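Lin1840 protein (PDB 4ZOC) probably hydrolyses terminal, non-reducing beta-D-glucosyl residues to release beta-D-glucose, as a glycoside hydrolase family 3 enzyme involved in beta-1,2-glucan metabolism. Local coordinates at residues L49-A52 and H53-N56; L23-P27 and F28-G32; T423-R426 and E427-T431. The protein carries 2 engineered substitutions. All coordinates share one frame; numbering follows the deposited sequence.

Contact 1 of 3, residues L49-A52 and H53-N56; sequences LTDA and HTEN
The imidazole of His-53 carries Thr-50 OG1 over one face, 3.2 Å above the ring plane and displaced from its centre, while the backbone of Leu-49 lies at its edge. Thr-50 N donates to His-53 ND1 (3.2 Å, 167°), reaching it at a tilt of 28° from the ring plane. This is the side-chain half of a capping box; the return bond, from His-53 N to Thr-50 OG1, is weak at 3.4 Å. With ND1 acting as acceptor, a neutral ring would be expected to hold its proton on NE2. The chi1 of His-53, -64°, sets CG beside its own backbone N, which turns the ring back toward Thr-50, within reach of its N-H. Past the cap, Asn-56 ND2 donates to Ala-52 O (2.8 Å), the oxygen lying in the plane of the amide. The carboxylate planes of Asp-51 and Glu-55 are almost parallel, and OD2 of Asp-51 lies 4.3 Å from OE1 of Glu-55; one water donates to Asp-51 OD1 and, weakly, to Glu-55 OE1, which may soften this like-charge approach. Another water joins that same OD1 to Thr-54 OG1. Beneath the turn, Leu-49 and Thr-54 pack on Leu-44 of helix 37-47 and Leu-25 of strand 23-25; Asn-56 rests against helix 15-21, and the His-53 ring meets that of His-309 steeply.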
loop_
_atom_site.group_PDB
_atom_site.type_symbol
_atom_site.label_atom_id
_atom_site.label_comp_id
_atom_site.label_asym_id
_atom_site.label_seq_id
_atom_site.Cartn_x
_atom_site.Cartn_y
_atom_site.Cartn_z
ATOM N N LEU A 49 -26.179 -6.902 -31.531
ATOM C CA LEU A 49 -25.358 -6.739 -32.741
ATOM C C LEU A 49 -26.149 -7.289 -33.903
ATOM O O LEU A 49 -26.770 -8.358 -33.759
ATOM C CB LEU A 49 -24.017 -7.479 -32.660
ATOM C CG LEU A 49 -23.037 -6.959 -31.593
ATOM C CD1 LEU A 49 -21.985 -8.022 -31.292
ATOM C CD2 LEU A 49 -22.485 -5.677 -32.139
ATOM N N THR A 50 -26.079 -6.581 -35.033
ATOM C CA THR A 50 -26.686 -6.987 -36.286
ATOM C C THR A 50 -25.632 -7.296 -37.332
ATOM O O THR A 50 -24.434 -7.048 -37.149
ATOM C CB THR A 50 -27.460 -5.784 -36.809
ATOM O OG1 THR A 50 -26.532 -4.727 -37.079
ATOM C CG2 THR A 50 -28.504 -5.314 -35.785
ATOM N N ASP A 51 -26.068 -7.737 -38.505
ATOM C CA ASP A 51 -25.129 -7.973 -39.568
ATOM C C ASP A 51 -24.394 -6.735 -39.993
ATOM O O ASP A 51 -23.228 -6.764 -40.432
ATOM C CB ASP A 51 -25.852 -8.553 -40.789
ATOM C CG ASP A 51 -26.181 -9.990 -40.619
ATOM O OD1 ASP A 51 -25.553 -10.648 -39.785
ATOM O OD2 ASP A 51 -27.057 -10.501 -41.354
ATOM N N ALA A 52 -25.101 -5.633 -39.970
ATOM C CA ALA A 52 -24.472 -4.404 -40.329
ATOM C C ALA A 52 -23.281 -4.087 -39.382
ATOM O O ALA A 52 -22.296 -3.466 -39.790
ATOM C CB ALA A 52 -25.498 -3.270 -40.350
ATOM N N HIS A 53 -23.347 -4.508 -38.144
ATOM C CA HIS A 53 -22.208 -4.304 -37.205
ATOM C C HIS A 53 -21.102 -5.315 -37.502
ATOM O O HIS A 53 -19.958 -4.943 -37.652
ATOM C CB HIS A 53 -22.650 -4.463 -35.747
ATOM C CG HIS A 53 -23.649 -3.432 -35.319
ATOM N ND1 HIS A 53 -24.757 -3.748 -34.574
ATOM C CD2 HIS A 53 -23.696 -2.107 -35.521
ATOM C CE1 HIS A 53 -25.472 -2.659 -34.358
ATOM N NE2 HIS A 53 -24.836 -1.645 -34.915
ATOM N N THR A 54 -21.444 -6.592 -37.599
ATOM C CA THR A 54 -20.435 -7.608 -37.723
ATOM C C THR A 54 -19.717 -7.612 -39.076
ATOM O O THR A 54 -18.516 -7.857 -39.146
ATOM C CB THR A 54 -20.955 -8.989 -37.285
ATOM O OG1 THR A 54 -21.950 -9.472 -38.191
ATOM C CG2 THR A 54 -21.521 -8.913 -35.890
ATOM N N GLU A 55 -20.416 -7.231 -40.133
ATOM C CA GLU A 55 -19.831 -7.175 -41.441
ATOM C C GLU A 55 -18.940 -5.972 -41.577
ATOM O O GLU A 55 -18.221 -5.864 -42.556
ATOM C CB GLU A 55 -20.909 -7.120 -42.502
ATOM C CG GLU A 55 -21.738 -8.426 -42.488
ATOM C CD GLU A 55 -22.872 -8.415 -43.457
ATOM O OE1 GLU A 55 -23.494 -9.452 -43.525
ATOM O OE2 GLU A 55 -23.128 -7.373 -44.121
ATOM N N ASN A 56 -18.998 -5.049 -40.600
ATOM C CA ASN A 56 -18.125 -3.852 -40.596
ATOM C C ASN A 56 -17.192 -3.685 -39.350
ATOM O O ASN A 56 -16.465 -2.708 -39.250
ATOM C CB ASN A 56 -18.973 -2.595 -40.777
ATOM C CG ASN A 56 -19.651 -2.615 -42.118
ATOM O OD1 ASN A 56 -19.000 -2.498 -43.162
ATOM N ND2 ASN A 56 -20.879 -2.916 -42.091
HETATM O O HOH W 1 -24.261 -10.659 -37.495
HETATM O O HOH W 2 -23.114 -11.979 -41.215
#

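Contact 2 of 3, residues L23-P27 and F28-G32; sequences LQLSP and FLFKG
Two phenylalanines leave this turn by different chi1 angles, and each ring finds a different part of the preceding chain. In Phe-28 a chi1 of 48° holds CG between the backbone N and the carbonyl carbon, which turns the ring back over Ser-26. The CB of Ser-26 then sits above one face in a CH-pi contact, 4.1 Å from the centroid of the Phe-28 ring and displaced toward CE2 and CZ. Phe-30 has the opposite sign, chi1 -67°, and its ring swings toward the end of the strand, with CE1 3.6 Å from Leu-25 CB. The edge of the same ring faces two backbone oxygens: its CD1 lies 3.5 Å from Ser-26 O and equally far from Pro-27 O. Leu-29 packs against Leu-25, the two side chains crossing at about a right angle with Leu-29 CD1 4.0 Å from Leu-25 CB.

The backbone underneath is wound by two successive i+3 to i hydrogen bonds of the 3-10 kind, Leu-29 N to Ser-26 O (3.2 Å) and Phe-30 N to Pro-27 O (3.0 Å). In both, the donor stands well above the carbonyl plane, consistent with tight 3-10 winding. Pro-27 suits the first turn of such a segment, where its missing N-H costs no bond. Its ring packs on Val-60 and Ile-72, whereas Phe-28 and Leu-29 lean on Leu-43 of helix 37-47. The whole is a beta-to-alpha connection of a TIM barrel: strand 23-25, the first in the chain of the eight parallel barrel strands, ends in a 3-10 turn. Loops at this end of the strands form the substrate-binding side of such barrels.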
loop_
_atom_site.group_PDB
_atom_site.type_symbol
_atom_site.label_atom_id
_atom_site.label_comp_id
_atom_site.label_asym_id
_atom_site.label_seq_id
_atom_site.Cartn_x
_atom_site.Cartn_y
_atom_site.Cartn_z
ATOM N N LEU A 23 -14.764 -1.451 -33.322
ATOM C CA LEU A 23 -15.262 -2.548 -32.531
ATOM C C LEU A 23 -14.457 -3.850 -32.772
ATOM O O LEU A 23 -14.164 -4.228 -33.906
ATOM C CB LEU A 23 -16.692 -2.783 -32.861
ATOM C CG LEU A 23 -17.343 -3.982 -32.184
ATOM C CD1 LEU A 23 -17.562 -3.764 -30.715
ATOM C CD2 LEU A 23 -18.620 -4.263 -32.902
ATOM N N GLN A 24 -14.117 -4.512 -31.682
ATOM C CA GLN A 24 -13.500 -5.838 -31.704
ATOM C C GLN A 24 -14.410 -6.878 -31.069
ATOM O O GLN A 24 -14.952 -6.663 -29.970
ATOM C CB GLN A 24 -12.128 -5.821 -30.985
ATOM C CG GLN A 24 -11.345 -7.095 -31.096
ATOM C CD GLN A 24 -10.066 -6.970 -30.343
ATOM O OE1 GLN A 24 -10.069 -6.824 -29.084
ATOM N NE2 GLN A 24 -8.949 -6.973 -31.070
ATOM N N LEU A 25 -14.545 -8.018 -31.779
ATOM C CA LEU A 25 -15.423 -9.118 -31.378
ATOM C C LEU A 25 -14.735 -10.457 -31.299
ATOM O O LEU A 25 -13.768 -10.682 -32.005
ATOM C CB LEU A 25 -16.628 -9.217 -32.313
ATOM C CG LEU A 25 -17.452 -7.991 -32.392
ATOM C CD1 LEU A 25 -18.509 -8.284 -33.471
ATOM C CD2 LEU A 25 -18.135 -7.617 -31.112
ATOM N N SER A 26 -15.286 -11.354 -30.463
ATOM C CA SER A 26 -14.842 -12.739 -30.413
ATOM C C SER A 26 -15.172 -13.409 -31.759
ATOM O O SER A 26 -16.121 -12.959 -32.436
ATOM C CB SER A 26 -15.582 -13.453 -29.316
ATOM O OG SER A 26 -15.109 -13.015 -28.048
ATOM N N PRO A 27 -14.447 -14.471 -32.143
ATOM C CA PRO A 27 -14.603 -14.958 -33.524
ATOM C C PRO A 27 -15.998 -15.517 -33.864
ATOM O O PRO A 27 -16.465 -15.470 -35.045
ATOM C CB PRO A 27 -13.575 -16.065 -33.631
ATOM C CG PRO A 27 -13.283 -16.487 -32.183
ATOM C CD PRO A 27 -13.346 -15.154 -31.455
ATOM N N PHE A 28 -16.636 -16.096 -32.864
ATOM C CA PHE A 28 -17.921 -16.800 -33.115
ATOM C C PHE A 28 -19.101 -15.842 -33.258
ATOM O O PHE A 28 -20.237 -16.272 -33.486
ATOM C CB PHE A 28 -18.204 -17.850 -32.012
ATOM C CG PHE A 28 -18.031 -17.350 -30.634
ATOM C CD1 PHE A 28 -19.063 -16.693 -30.022
ATOM C CD2 PHE A 28 -16.845 -17.585 -29.924
ATOM C CE1 PHE A 28 -18.904 -16.224 -28.720
ATOM C CE2 PHE A 28 -16.689 -17.089 -28.623
ATOM C CZ PHE A 28 -17.720 -16.431 -28.047
ATOM N N LEU A 29 -18.831 -14.546 -33.154
ATOM C CA LEU A 29 -19.797 -13.493 -33.544
ATOM C C LEU A 29 -19.769 -13.171 -35.051
ATOM O O LEU A 29 -20.566 -12.399 -35.530
ATOM C CB LEU A 29 -19.635 -12.221 -32.720
ATOM C CG LEU A 29 -19.760 -12.515 -31.233
ATOM C CD1 LEU A 29 -19.300 -11.407 -30.333
ATOM C CD2 LEU A 29 -21.202 -12.871 -30.899
ATOM N N PHE A 30 -18.908 -13.822 -35.796
ATOM C CA PHE A 30 -18.796 -13.563 -37.197
ATOM C C PHE A 30 -19.316 -14.770 -37.961
ATOM O O PHE A 30 -19.070 -15.905 -37.605
ATOM C CB PHE A 30 -17.340 -13.288 -37.605
ATOM C CG PHE A 30 -16.768 -12.034 -37.061
ATOM C CD1 PHE A 30 -16.172 -12.030 -35.835
ATOM C CD2 PHE A 30 -16.779 -10.861 -37.789
ATOM C CE1 PHE A 30 -15.590 -10.843 -35.339
ATOM C CE2 PHE A 30 -16.222 -9.683 -37.290
ATOM C CZ PHE A 30 -15.612 -9.691 -36.066
ATOM N N LYS A 31 -19.951 -14.518 -39.085
ATOM C CA LYS A 31 -20.182 -15.554 -40.031
ATOM C C LYS A 31 -18.845 -16.211 -40.473
ATOM O O LYS A 31 -17.770 -15.546 -40.632
ATOM C CB LYS A 31 -20.881 -14.937 -41.248
ATOM C CG LYS A 31 -21.148 -15.902 -42.389
ATOM C CD LYS A 31 -21.876 -15.116 -43.484
ATOM C CE LYS A 31 -21.977 -15.907 -44.775
ATOM N NZ LYS A 31 -22.850 -17.072 -44.531
ATOM N N GLY A 32 -18.896 -17.524 -40.695
ATOM C CA GLY A 32 -17.710 -18.204 -41.241
ATOM C C GLY A 32 -16.771 -18.773 -40.173
ATOM O O GLY A 32 -15.770 -19.449 -40.489
#

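Contact 3 of 3, residues T423-R426 and E427-T431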
loop_
_atom_site.group_PDB
_atom_site.type_symbol
_atom_site.label_atom_id
_atom_site.label_comp_id
_atom_site.label_asym_id
_atom_site.label_seq_id
_atom_site.Cartn_x
_atom_site.Cartn_y
_atom_site.Cartn_z
ATOM N N THR A 423 7.694 -37.658 -15.502
ATOM C CA THR A 423 8.123 -38.062 -16.841
ATOM C C THR A 423 9.520 -37.516 -17.120
ATOM O O THR A 423 10.386 -38.231 -17.641
ATOM C CB THR A 423 7.099 -37.636 -17.898
ATOM O OG1 THR A 423 5.866 -38.282 -17.626
ATOM C CG2 THR A 423 7.559 -37.985 -19.347
ATOM N N GLY A 424 9.751 -36.267 -16.745
ATOM C CA GLY A 424 11.060 -35.628 -16.923
ATOM C C GLY A 424 12.132 -36.371 -16.106
ATOM O O GLY A 424 13.211 -36.715 -16.629
ATOM N N LEU A 425 11.835 -36.714 -14.860
ATOM C CA LEU A 425 12.863 -37.360 -14.027
ATOM C C LEU A 425 13.211 -38.768 -14.548
ATOM O O LEU A 425 14.385 -39.182 -14.522
ATOM C CB LEU A 425 12.393 -37.438 -12.537
ATOM C CG LEU A 425 12.262 -36.147 -11.746
ATOM C CD1 LEU A 425 12.244 -36.484 -10.256
ATOM C CD2 LEU A 425 13.371 -35.204 -12.078
ATOM N N ARG A 426 12.207 -39.476 -15.060
ATOM C CA ARG A 426 12.435 -40.883 -15.472
ATOM C C ARG A 426 13.206 -40.969 -16.757
ATOM O O ARG A 426 13.782 -42.020 -17.043
ATOM C CB ARG A 426 11.083 -41.621 -15.628
ATOM C CG ARG A 426 10.364 -41.919 -14.311
ATOM C CD ARG A 426 9.212 -42.898 -14.537
ATOM N NE ARG A 426 8.499 -43.087 -13.287
ATOM C CZ ARG A 426 8.876 -43.860 -12.291
ATOM N NH1 ARG A 426 9.985 -44.566 -12.362
ATOM N NH2 ARG A 426 8.128 -43.908 -11.211
ATOM N N GLU A 427 13.276 -39.888 -17.531
ATOM C CA GLU A 427 14.215 -39.835 -18.653
ATOM C C GLU A 427 15.660 -39.819 -18.219
ATOM O O GLU A 427 16.525 -40.083 -19.015
ATOM C CB GLU A 427 13.966 -38.595 -19.516
ATOM C CG GLU A 427 12.613 -38.611 -20.218
ATOM C CD GLU A 427 12.360 -37.398 -21.113
ATOM O OE1 GLU A 427 12.983 -36.274 -21.006
ATOM O OE2 GLU A 427 11.475 -37.561 -21.952
ATOM N N VAL A 428 15.933 -39.444 -16.977
ATOM C CA VAL A 428 17.326 -39.094 -16.537
ATOM C C VAL A 428 17.777 -40.044 -15.441
ATOM O O VAL A 428 18.884 -40.591 -15.502
ATOM C CB VAL A 428 17.376 -37.631 -16.069
ATOM C CG1 VAL A 428 18.691 -37.298 -15.444
ATOM C CG2 VAL A 428 17.072 -36.705 -17.249
ATOM N N PHE A 429 16.892 -40.278 -14.485
ATOM C CA PHE A 429 17.143 -41.109 -13.272
ATOM C C PHE A 429 16.506 -42.525 -13.383
ATOM O O PHE A 429 15.335 -42.689 -13.553
ATOM C CB PHE A 429 16.597 -40.349 -12.025
ATOM C CG PHE A 429 17.247 -39.015 -11.796
ATOM C CD1 PHE A 429 18.449 -38.919 -11.131
ATOM C CD2 PHE A 429 16.632 -37.863 -12.195
ATOM C CE1 PHE A 429 19.093 -37.671 -10.938
ATOM C CE2 PHE A 429 17.252 -36.634 -12.056
ATOM C CZ PHE A 429 18.461 -36.527 -11.396
ATOM N N GLU A 430 17.320 -43.574 -13.198
ATOM C CA GLU A 430 16.837 -44.970 -13.368
ATOM C C GLU A 430 15.856 -45.396 -12.285
ATOM O O GLU A 430 14.911 -46.123 -12.568
ATOM C CB GLU A 430 17.989 -45.987 -13.481
ATOM C CG GLU A 430 19.244 -45.611 -12.711
ATOM C CD GLU A 430 20.347 -46.688 -12.697
ATOM O OE1 GLU A 430 21.490 -46.311 -12.334
ATOM O OE2 GLU A 430 20.076 -47.869 -13.045
ATOM N N THR A 431 16.052 -44.875 -11.063
ATOM C CA THR A 431 15.250 -45.259 -9.937
ATOM C C THR A 431 14.460 -44.083 -9.338
ATOM O O THR A 431 15.026 -43.174 -8.708
ATOM C CB THR A 431 16.146 -45.855 -8.857
ATOM O OG1 THR A 431 16.959 -46.851 -9.483
ATOM C CG2 THR A 431 15.260 -46.460 -7.733
HETATM O O HOH W 3 14.123 -35.131 -18.818
HETATM O O HOH W 4 12.427 -46.388 -11.441
HETATM O O HOH W 5 13.779 -44.015 -15.184
#
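Leu-425 O is the tightly held point where helix 421-426 gives way to the loop that follows. It accepts two N-H groups: that of Phe-429 at 2.7 Å, very straight (172°) and almost in line with the C=O bond, and that of Val-428 at 2.9 Å, from above the carbonyl plane. The same oxygen lies at the edge of the Phe-429 ring, whose CD2 is 3.5 Å from Leu-425 O. That position follows from a chi1 of -60°, which keeps CG beside the backbone N of Phe-429. Farther out, Leu-425 CD2 meets Phe-429 CE2 at 4.1 Å, and both residues turn toward strand 393-397 and helix 532-541.

The other side is held more loosely, and much of it through water. Glu-427 N splits its hydrogen weakly between Thr-423 O and Gly-424 O, both at 3.3 Å. One water links Gly-424 O to Glu-427 OE1, the oxygen that also forms a salt bridge with Arg-534. A second water donates to both Arg-426 O and Phe-429 O, bridging the two carbonyls across the turn. The extended chain of Arg-426 pairs at NE with Glu-422. Chemically, then, a carbonyl gripped by two N-H groups sits in apolar surroundings on the buried side, while on the exposed side water and partners beyond this turn, Glu-422 and Arg-534, engage several of the polar groups.

In the fold
Contacts 1 and 2 form one packed region, their centres 9 Å apart: the short helix of contact 1 lies against the turn of contact 2, with Thr-54 CG2 3.6 Å from Leu-29 O and Leu-49 CD1 3.9 Å from Leu-25 CD2. In contact 2 the Ser-26 side chain comes to about 7 Å from a bound glucose unit. Contact 3 belongs to the C-terminal family 3 region, its nearest atoms about 32 Å from those of contact 2 and about 43 Å from those of contact 1. The glucose-lining residues Trp-271, Trp-409 and Glu-473 come from both regions, yet none belongs to these three contacts.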